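Local coordinates for uncharacterized protein HI_0666 (Haemophilus influenzae, PDB 7CZO), which is of uncharacterised function but forms the N-terminal domain of a HipA toxin and probably takes part in the three-component regulation of the HipBA toxin-antitoxin system, at residues R6-L20 against L89-E103. Numbering follows the deposited sequence.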
ATOM      1  N   ARG A   6       8.301   6.821   2.566  1.00 98.25           N
ATOM      2  CA  ARG A   6       7.641   6.421   1.330  1.00 83.95           C
ATOM      3  C   ARG A   6       6.104   6.586   1.352  1.00 73.12           C
ATOM      4  O   ARG A   6       5.422   6.165   2.286  1.00 70.69           O
ATOM      5  CB  ARG A   6       8.010   4.964   1.044  1.00 91.46           C
ATOM      6  CG  ARG A   6       9.484   4.707   0.790  1.00 92.26           C
ATOM      7  CD  ARG A   6       9.872   5.091  -0.636  1.00101.30           C
ATOM      8  NE  ARG A   6       9.778   3.966  -1.576  1.00115.51           N
ATOM      9  CZ  ARG A   6       9.971   4.059  -2.895  1.00109.48           C
ATOM     10  NH1 ARG A   6      10.263   5.231  -3.441  1.00109.33           N
ATOM     11  NH2 ARG A   6       9.861   2.983  -3.670  1.00 98.45           N
ATOM     12  N   SER A   7       5.573   7.182   0.294  1.00 61.83           N
ATOM     13  CA  SER A   7       4.176   7.478   0.190  1.00 68.59           C
ATOM     14  C   SER A   7       3.618   6.985  -1.174  1.00 67.69           C
ATOM     15  O   SER A   7       4.292   7.091  -2.196  1.00 73.64           O
ATOM     16  CB  SER A   7       3.997   8.989   0.354  1.00 74.56           C
ATOM     17  OG  SER A   7       2.625   9.367   0.320  1.00 94.55           O
ATOM     18  N   GLY A   8       2.386   6.459  -1.182  1.00 63.40           N
ATOM     19  CA  GLY A   8       1.690   6.067  -2.418  1.00 54.36           C
ATOM     20  C   GLY A   8       0.257   6.554  -2.404  1.00 54.08           C
ATOM     21  O   GLY A   8      -0.460   6.354  -1.425  1.00 64.61           O
ATOM     22  N   LYS A   9      -0.162   7.238  -3.456  1.00 53.16           N
ATOM     23  CA  LYS A   9      -1.573   7.576  -3.627  1.00 59.24           C
ATOM     24  C   LYS A   9      -2.315   6.290  -4.013  1.00 61.94           C
ATOM     25  O   LYS A   9      -1.844   5.500  -4.830  1.00 57.26           O
ATOM     26  CB  LYS A   9      -1.769   8.600  -4.744  1.00 66.39           C
ATOM     27  CG  LYS A   9      -1.730  10.068  -4.360  1.00 71.86           C
ATOM     28  CD  LYS A   9      -1.513  10.924  -5.621  1.00 79.07           C
ATOM     29  CE  LYS A   9      -2.401  12.170  -5.697  1.00 84.76           C
ATOM     30  NZ  LYS A   9      -3.133  12.318  -6.998  1.00 82.10           N
ATOM     31  N   VAL A  10      -3.496   6.112  -3.439  1.00 60.02           N
ATOM     32  CA  VAL A  10      -4.257   4.894  -3.592  1.00 55.63           C
ATOM     33  C   VAL A  10      -5.524   5.180  -4.342  1.00 53.25           C
ATOM     34  O   VAL A  10      -6.337   5.998  -3.914  1.00 53.40           O
ATOM     35  CB  VAL A  10      -4.608   4.318  -2.216  1.00 55.84           C
ATOM     36  CG1 VAL A  10      -5.689   3.243  -2.324  1.00 51.20           C
ATOM     37  CG2 VAL A  10      -3.323   3.783  -1.547  1.00 55.01           C
ATOM     38  N   PHE A  11      -5.682   4.480  -5.455  1.00 57.07           N
ATOM     39  CA  PHE A  11      -6.850   4.592  -6.318  1.00 55.82           C
ATOM     40  C   PHE A  11      -7.642   3.277  -6.279  1.00 52.55           C
ATOM     41  O   PHE A  11      -7.048   2.216  -6.218  1.00 48.06           O
ATOM     42  CB  PHE A  11      -6.396   4.864  -7.751  1.00 56.18           C
ATOM     43  CG  PHE A  11      -5.748   6.192  -7.951  1.00 56.78           C
ATOM     44  CD1 PHE A  11      -4.391   6.360  -7.733  1.00 62.07           C
ATOM     45  CD2 PHE A  11      -6.494   7.295  -8.361  1.00 68.95           C
ATOM     46  CE1 PHE A  11      -3.779   7.595  -7.929  1.00 56.59           C
ATOM     47  CE2 PHE A  11      -5.889   8.535  -8.562  1.00 62.84           C
ATOM     48  CZ  PHE A  11      -4.525   8.677  -8.345  1.00 59.89           C
ATOM     49  N   LEU A  12      -8.969   3.379  -6.287  1.00 54.18           N
ATOM     50  CA  LEU A  12      -9.928   2.236  -6.345  1.00 57.75           C
ATOM     51  C   LEU A  12     -11.007   2.504  -7.449  1.00 65.06           C
ATOM     52  O   LEU A  12     -11.590   3.596  -7.538  1.00 62.53           O
ATOM     53  CB  LEU A  12     -10.590   2.095  -5.014  1.00 54.36           C
ATOM     54  CG  LEU A  12     -11.465   0.889  -4.766  1.00 62.72           C
ATOM     55  CD1 LEU A  12     -10.743  -0.411  -5.071  1.00 61.87           C
ATOM     56  CD2 LEU A  12     -11.909   0.918  -3.301  1.00 58.90           C
ATOM     57  N   TYR A  13     -11.201   1.548  -8.347  1.00 63.52           N
ATOM     58  CA  TYR A  13     -12.017   1.757  -9.549  1.00 54.83           C
ATOM     59  C   TYR A  13     -11.870   3.150 -10.145  1.00 57.53           C
ATOM     60  O   TYR A  13     -12.886   3.761 -10.516  1.00 57.02           O
ATOM     61  CB  TYR A  13     -13.513   1.518  -9.261  1.00 48.66           C
ATOM     62  CG  TYR A  13     -13.784   0.239  -8.494  1.00 45.42           C
ATOM     63  CD1 TYR A  13     -13.568  -1.006  -9.045  1.00 48.27           C
ATOM     64  CD2 TYR A  13     -14.256   0.291  -7.239  1.00 43.40           C
ATOM     65  CE1 TYR A  13     -13.847  -2.155  -8.316  1.00 47.25           C
ATOM     66  CE2 TYR A  13     -14.495  -0.832  -6.505  1.00 45.12           C
ATOM     67  CZ  TYR A  13     -14.304  -2.054  -7.041  1.00 44.24           C
ATOM     68  OH  TYR A  13     -14.547  -3.173  -6.223  1.00 58.32           O
ATOM     69  N   GLY A  14     -10.638   3.643 -10.253  1.00 53.06           N
ATOM     70  CA  GLY A  14     -10.355   4.884 -10.995  1.00 52.66           C
ATOM     71  C   GLY A  14     -10.232   6.135 -10.127  1.00 65.18           C
ATOM     72  O   GLY A  14      -9.660   7.134 -10.558  1.00 69.93           O
ATOM     73  N   GLU A  15     -10.751   6.077  -8.900  1.00 68.03           N
ATOM     74  CA  GLU A  15     -10.841   7.251  -8.037  1.00 73.42           C
ATOM     75  C   GLU A  15      -9.824   7.218  -6.892  1.00 69.69           C
ATOM     76  O   GLU A  15      -9.753   6.236  -6.160  1.00 68.90           O
ATOM     77  CB  GLU A  15     -12.250   7.340  -7.418  1.00 76.80           C
ATOM     78  CG  GLU A  15     -13.407   7.180  -8.394  1.00 79.64           C
ATOM     79  CD  GLU A  15     -13.468   8.279  -9.450  1.00 91.27           C
ATOM     80  OE1 GLU A  15     -13.318   9.480  -9.100  1.00 95.31           O
ATOM     81  OE2 GLU A  15     -13.686   7.933 -10.632  1.00 91.33           O
ATOM     82  N   PHE A  16      -9.072   8.307  -6.745  1.00 64.47           N
ATOM     83  CA  PHE A  16      -8.191   8.547  -5.610  1.00 65.10           C
ATOM     84  C   PHE A  16      -9.001   8.448  -4.344  1.00 58.67           C
ATOM     85  O   PHE A  16      -9.946   9.212  -4.185  1.00 61.45           O
ATOM     86  CB  PHE A  16      -7.596   9.956  -5.713  1.00 67.75           C
ATOM     87  CG  PHE A  16      -6.694  10.339  -4.587  1.00 72.21           C
ATOM     88  CD1 PHE A  16      -5.876   9.407  -3.958  1.00 79.78           C
ATOM     89  CD2 PHE A  16      -6.616  11.655  -4.185  1.00 79.51           C
ATOM     90  CE1 PHE A  16      -5.024   9.781  -2.927  1.00 78.85           C
ATOM     91  CE2 PHE A  16      -5.762  12.040  -3.158  1.00 82.26           C
ATOM     92  CZ  PHE A  16      -4.963  11.101  -2.528  1.00 83.22           C
ATOM     93  N   ILE A  17      -8.650   7.495  -3.466  1.00 53.09           N
ATOM     94  CA  ILE A  17      -9.366   7.324  -2.201  1.00 51.61           C
ATOM     95  C   ILE A  17      -8.515   7.573  -0.939  1.00 52.08           C
ATOM     96  O   ILE A  17      -9.082   7.685   0.152  1.00 50.43           O
ATOM     97  CB  ILE A  17      -9.983   5.925  -2.086  1.00 54.69           C
ATOM     98  CG1 ILE A  17      -8.897   4.881  -1.880  1.00 60.91           C
ATOM     99  CG2 ILE A  17     -10.770   5.581  -3.325  1.00 60.83           C
ATOM    100  CD1 ILE A  17      -9.407   3.469  -1.691  1.00 60.93           C
ATOM    101  N   GLY A  18      -7.181   7.633  -1.051  1.00 47.29           N
ATOM    102  CA  GLY A  18      -6.349   7.811   0.155  1.00 46.09           C
ATOM    103  C   GLY A  18      -4.861   7.592  -0.029  1.00 45.06           C
ATOM    104  O   GLY A  18      -4.382   7.557  -1.152  1.00 45.47           O
ATOM    105  N   LEU A  19      -4.132   7.384   1.070  1.00 46.39           N
ATOM    106  CA  LEU A  19      -2.653   7.456   1.043  1.00 50.68           C
ATOM    107  C   LEU A  19      -2.048   6.353   1.876  1.00 52.21           C
ATOM    108  O   LEU A  19      -2.444   6.151   3.003  1.00 59.12           O
ATOM    109  CB  LEU A  19      -2.173   8.786   1.619  1.00 53.30           C
ATOM    110  CG  LEU A  19      -2.607  10.041   0.863  1.00 58.35           C
ATOM    111  CD1 LEU A  19      -2.535  11.251   1.776  1.00 60.02           C
ATOM    112  CD2 LEU A  19      -1.733  10.226  -0.374  1.00 61.05           C
ATOM    113  N   LEU A  20      -1.086   5.627   1.336  1.00 52.97           N
ATOM    114  CA  LEU A  20      -0.468   4.560   2.095  1.00 53.21           C
ATOM    115  C   LEU A  20       0.988   4.962   2.249  1.00 55.10           C
ATOM    116  O   LEU A  20       1.656   5.199   1.237  1.00 54.33           O
ATOM    117  CB  LEU A  20      -0.613   3.255   1.335  1.00 50.77           C
ATOM    118  CG  LEU A  20       0.165   2.079   1.894  1.00 52.57           C
ATOM    119  CD1 LEU A  20      -0.431   1.567   3.177  1.00 57.35           C
ATOM    120  CD2 LEU A  20       0.186   0.978   0.854  1.00 60.61           C
ATOM    121  N   LEU A  89       4.616  -0.224  -4.596  1.00 56.19           N
ATOM    122  CA  LEU A  89       4.910   1.080  -5.194  1.00 56.62           C
ATOM    123  C   LEU A  89       5.453   0.966  -6.604  1.00 63.56           C
ATOM    124  O   LEU A  89       5.086   1.759  -7.458  1.00 78.48           O
ATOM    125  CB  LEU A  89       5.903   1.838  -4.347  1.00 57.66           C
ATOM    126  CG  LEU A  89       5.397   2.410  -3.026  1.00 55.81           C
ATOM    127  CD1 LEU A  89       6.589   3.040  -2.292  1.00 59.71           C
ATOM    128  CD2 LEU A  89       4.335   3.444  -3.299  1.00 54.50           C
ATOM    129  N   ASN A  90       6.287  -0.030  -6.870  1.00 60.29           N
ATOM    130  CA  ASN A  90       6.807  -0.219  -8.219  1.00 62.79           C
ATOM    131  C   ASN A  90       5.877  -0.804  -9.235  1.00 63.39           C
ATOM    132  O   ASN A  90       6.163  -0.679 -10.407  1.00 66.56           O
ATOM    133  CB  ASN A  90       8.031  -1.109  -8.208  1.00 71.26           C
ATOM    134  CG  ASN A  90       9.170  -0.503  -7.415  1.00 73.90           C
ATOM    135  OD1 ASN A  90       9.293   0.734  -7.324  1.00 65.70           O
ATOM    136  ND2 ASN A  90       9.995  -1.375  -6.804  1.00 68.57           N
ATOM    137  N   ASN A  91       4.787  -1.455  -8.832  1.00 68.83           N
ATOM    138  CA  ASN A  91       3.848  -1.932  -9.836  1.00 69.17           C
ATOM    139  C   ASN A  91       2.478  -2.406  -9.424  1.00 63.72           C
ATOM    140  O   ASN A  91       2.191  -3.568  -9.629  1.00 64.47           O
ATOM    141  CB  ASN A  91       4.512  -3.040 -10.700  1.00 76.78           C
ATOM    142  CG  ASN A  91       5.446  -3.923  -9.931  1.00 68.87           C
ATOM    143  OD1 ASN A  91       5.359  -4.061  -8.736  1.00 84.15           O
ATOM    144  ND2 ASN A  91       6.334  -4.555 -10.643  1.00 76.61           N
ATOM    145  N   GLY A  92       1.565  -1.546  -8.972  1.00 66.62           N
ATOM    146  CA  GLY A  92       1.572  -0.112  -9.155  1.00 69.78           C
ATOM    147  C   GLY A  92       0.295   0.295  -9.916  1.00 71.97           C
ATOM    148  O   GLY A  92      -0.793   0.299  -9.362  1.00 54.55           O
ATOM    149  N   GLU A  93       0.434   0.614 -11.203  1.00 76.11           N
ATOM    150  CA  GLU A  93      -0.708   1.005 -12.005  1.00 87.48           C
ATOM    151  C   GLU A  93      -1.488  -0.225 -12.548  1.00 87.64           C
ATOM    152  O   GLU A  93      -2.683  -0.103 -12.895  1.00 84.40           O
ATOM    153  CB  GLU A  93      -0.290   2.014 -13.115  1.00 91.55           C
ATOM    154  CG  GLU A  93      -0.119   3.476 -12.608  1.00109.30           C
ATOM    155  CD  GLU A  93      -1.400   4.358 -12.663  1.00116.39           C
ATOM    156  OE1 GLU A  93      -2.018   4.462 -13.755  1.00110.45           O
ATOM    157  OE2 GLU A  93      -1.784   4.981 -11.627  1.00 99.21           O
ATOM    158  N   ASN A  94      -0.863  -1.409 -12.540  1.00 72.05           N
ATOM    159  CA  ASN A  94      -1.352  -2.512 -13.370  1.00 75.72           C
ATOM    160  C   ASN A  94      -1.534  -3.908 -12.785  1.00 66.76           C
ATOM    161  O   ASN A  94      -1.966  -4.799 -13.498  1.00 67.05           O
ATOM    162  CB  ASN A  94      -0.421  -2.665 -14.567  1.00 78.95           C
ATOM    163  CG  ASN A  94       0.954  -3.139 -14.162  1.00 88.48           C
ATOM    164  OD1 ASN A  94       1.553  -2.628 -13.187  1.00 92.89           O
ATOM    165  ND2 ASN A  94       1.476  -4.120 -14.900  1.00 88.04           N
ATOM    166  N   MET A  95      -1.239  -4.123 -11.512  1.00 68.33           N
ATOM    167  CA  MET A  95      -1.121  -5.499 -11.017  1.00 62.52           C
ATOM    168  C   MET A  95      -1.948  -5.857  -9.820  1.00 58.97           C
ATOM    169  O   MET A  95      -1.698  -6.901  -9.213  1.00 51.39           O
ATOM    170  CB  MET A  95       0.316  -5.733 -10.653  1.00 66.93           C
ATOM    171  CG  MET A  95       1.217  -5.582 -11.859  1.00 75.51           C
ATOM    172  SD  MET A  95       1.671  -7.200 -12.459  1.00 75.64           S
ATOM    173  CE  MET A  95       2.736  -7.507 -11.055  1.00 89.75           C
ATOM    174  N   LEU A  96      -2.955  -5.033  -9.514  1.00 58.53           N
ATOM    175  CA  LEU A  96      -3.699  -5.179  -8.290  1.00 56.37           C
ATOM    176  C   LEU A  96      -5.242  -4.990  -8.315  1.00 60.73           C
ATOM    177  O   LEU A  96      -5.808  -4.996  -7.215  1.00 61.17           O
ATOM    178  CB  LEU A  96      -3.090  -4.214  -7.257  1.00 57.45           C
ATOM    179  CG  LEU A  96      -1.590  -3.772  -7.265  1.00 58.54           C
ATOM    180  CD1 LEU A  96      -1.372  -2.505  -6.430  1.00 52.51           C
ATOM    181  CD2 LEU A  96      -0.628  -4.851  -6.768  1.00 56.21           C
ATOM    182  N   GLY A  97      -5.919  -4.831  -9.481  1.00 59.14           N
ATOM    183  CA  GLY A  97      -7.380  -4.368  -9.585  1.00 59.34           C
ATOM    184  C   GLY A  97      -7.870  -3.067  -8.871  1.00 77.90           C
ATOM    185  O   GLY A  97      -8.966  -2.553  -9.143  1.00 69.72           O
ATOM    186  N   ALA A  98      -7.084  -2.638  -7.861  1.00 90.41           N
ATOM    187  CA  ALA A  98      -6.989  -1.311  -7.217  1.00 62.99           C
ATOM    188  C   ALA A  98      -5.627  -0.755  -7.731  1.00 56.86           C
ATOM    189  O   ALA A  98      -4.877  -1.517  -8.311  1.00 51.28           O
ATOM    190  CB  ALA A  98      -6.887  -1.527  -5.691  1.00 65.24           C
ATOM    191  N   VAL A  99      -5.250   0.509  -7.502  1.00 51.43           N
ATOM    192  CA  VAL A  99      -3.981   1.029  -8.046  1.00 53.70           C
ATOM    193  C   VAL A  99      -3.146   1.992  -7.116  1.00 53.44           C
ATOM    194  O   VAL A  99      -3.709   2.711  -6.287  1.00 56.99           O
ATOM    195  CB  VAL A  99      -4.287   1.673  -9.424  1.00 57.48           C
ATOM    196  CG1 VAL A  99      -3.171   2.592  -9.890  1.00 65.47           C
ATOM    197  CG2 VAL A  99      -4.496   0.592 -10.468  1.00 62.36           C
ATOM    198  N   GLN A 100      -1.811   2.003  -7.255  1.00 49.87           N
ATOM    199  CA  GLN A 100      -0.945   2.935  -6.483  1.00 59.82           C
ATOM    200  C   GLN A 100       0.120   3.586  -7.286  1.00 63.47           C
ATOM    201  O   GLN A 100       0.967   2.891  -7.832  1.00 55.84           O
ATOM    202  CB  GLN A 100      -0.263   2.264  -5.317  1.00 58.04           C
ATOM    203  CG  GLN A 100      -1.318   1.637  -4.462  1.00 61.79           C
ATOM    204  CD  GLN A 100      -0.758   0.621  -3.561  1.00 68.52           C
ATOM    205  OE1 GLN A 100      -1.319  -0.452  -3.414  1.00 75.74           O
ATOM    206  NE2 GLN A 100       0.366   0.943  -2.931  1.00 89.33           N
ATOM    207  N   ILE A 101       0.038   4.923  -7.368  1.00 68.55           N
ATOM    208  CA  ILE A 101       1.066   5.724  -7.982  1.00 75.60           C
ATOM    209  C   ILE A 101       1.870   6.250  -6.807  1.00 70.25           C
ATOM    210  O   ILE A 101       1.332   6.832  -5.887  1.00 65.86           O
ATOM    211  CB  ILE A 101       0.523   6.839  -8.952  1.00 90.36           C
ATOM    212  CG1 ILE A 101       1.660   7.347  -9.868  1.00107.98           C
ATOM    213  CG2 ILE A 101      -0.116   8.025  -8.224  1.00 92.58           C
ATOM    214  CD1 ILE A 101       1.290   8.492 -10.805  1.00109.54           C
ATOM    215  N   GLN A 102       3.163   5.983  -6.828  1.00 74.82           N
ATOM    216  CA  GLN A 102       4.081   6.579  -5.880  1.00 78.80           C
ATOM    217  C   GLN A 102       3.982   8.098  -5.902  1.00 77.55           C
ATOM    218  O   GLN A 102       3.958   8.702  -6.979  1.00 71.98           O
ATOM    219  CB  GLN A 102       5.492   6.175  -6.223  1.00 78.37           C
ATOM    220  CG  GLN A 102       6.474   6.576  -5.162  1.00 81.47           C
ATOM    221  CD  GLN A 102       7.833   5.946  -5.390  1.00 92.82           C
ATOM    222  OE1 GLN A 102       8.787   6.237  -4.657  1.00 88.73           O
ATOM    223  NE2 GLN A 102       7.934   5.076  -6.407  1.00 87.63           N
ATOM    224  N   GLU A 103       3.898   8.694  -4.709  1.00 78.76           N
ATOM    225  CA  GLU A 103       3.801  10.138  -4.575  1.00 82.69           C
ATOM    226  C   GLU A 103       5.183  10.687  -4.793  1.00100.22           C
ATOM    227  O   GLU A 103       6.033  10.672  -3.893  1.00106.82           O
ATOM    228  CB  GLU A 103       3.276  10.558  -3.211  1.00 81.28           C
ATOM    229  CG  GLU A 103       1.784  10.813  -3.206  1.00 90.90           C
ATOM    230  CD  GLU A 103       1.303  11.550  -1.964  1.00 95.60           C
ATOM    231  OE1 GLU A 103       0.261  12.242  -2.058  1.00 99.01           O
ATOM    232  OE2 GLU A 103       1.952  11.442  -0.900  1.00 92.78           O
TER
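Phe11 and Ile101 stand side by side on one face of an antiparallel strand pair, 7-12 against 98-102, and point the same way. Ile101 CG2 meets the rim of the phenyl ring at Phe11 CE1, 3.7 Å off, and the same methyl also lies 3.9 Å from Lys9 CB. With CG beside the backbone N (chi1 -67°), the Phe11 ring turns its edge to Val99 O. Val99 O accepts a nearly straight bond from Phe11 N, 2.8 Å long, and Phe11 O takes Val99 N in return; Lys9 and Ile101 exchange a more bent pair.

Where strand 98-102 runs out, Glu103 reaches across, extended beyond CG. Glu103 N bonds to Ser7 O at 3.0 Å, approaching from above the carbonyl plane, and Ser7 OG donates to Glu103 OE2 in a bond very short as modelled, its length doubtful. Arg21 grips both side chains, by a salt bridge to Glu103 and a hydrogen bond to Ser7, which probably favours a charged carboxylate.

On the opposite face, Val10 CG2 packs alongside Gln100 CG at 4.1 Å. Leu89 CD1 covers one face of the Arg6 guanidinium, and Leu89 CD2 lies against Gly8 CA, 3.8 Å away.

Within the HipA N-terminal domain, 7-12 and 15-20 form a beta hairpin closed by a type I' turn from Leu12 to Glu15, with a classic bulge where Ile17 and Gly18 both face Val10. Outermost strand 98-102 adds on its 7-12 side, helix 82-91 packs under the Val10 and Gln100 face, and Phe60 of helix 58-62 touches Leu20 and Gln100.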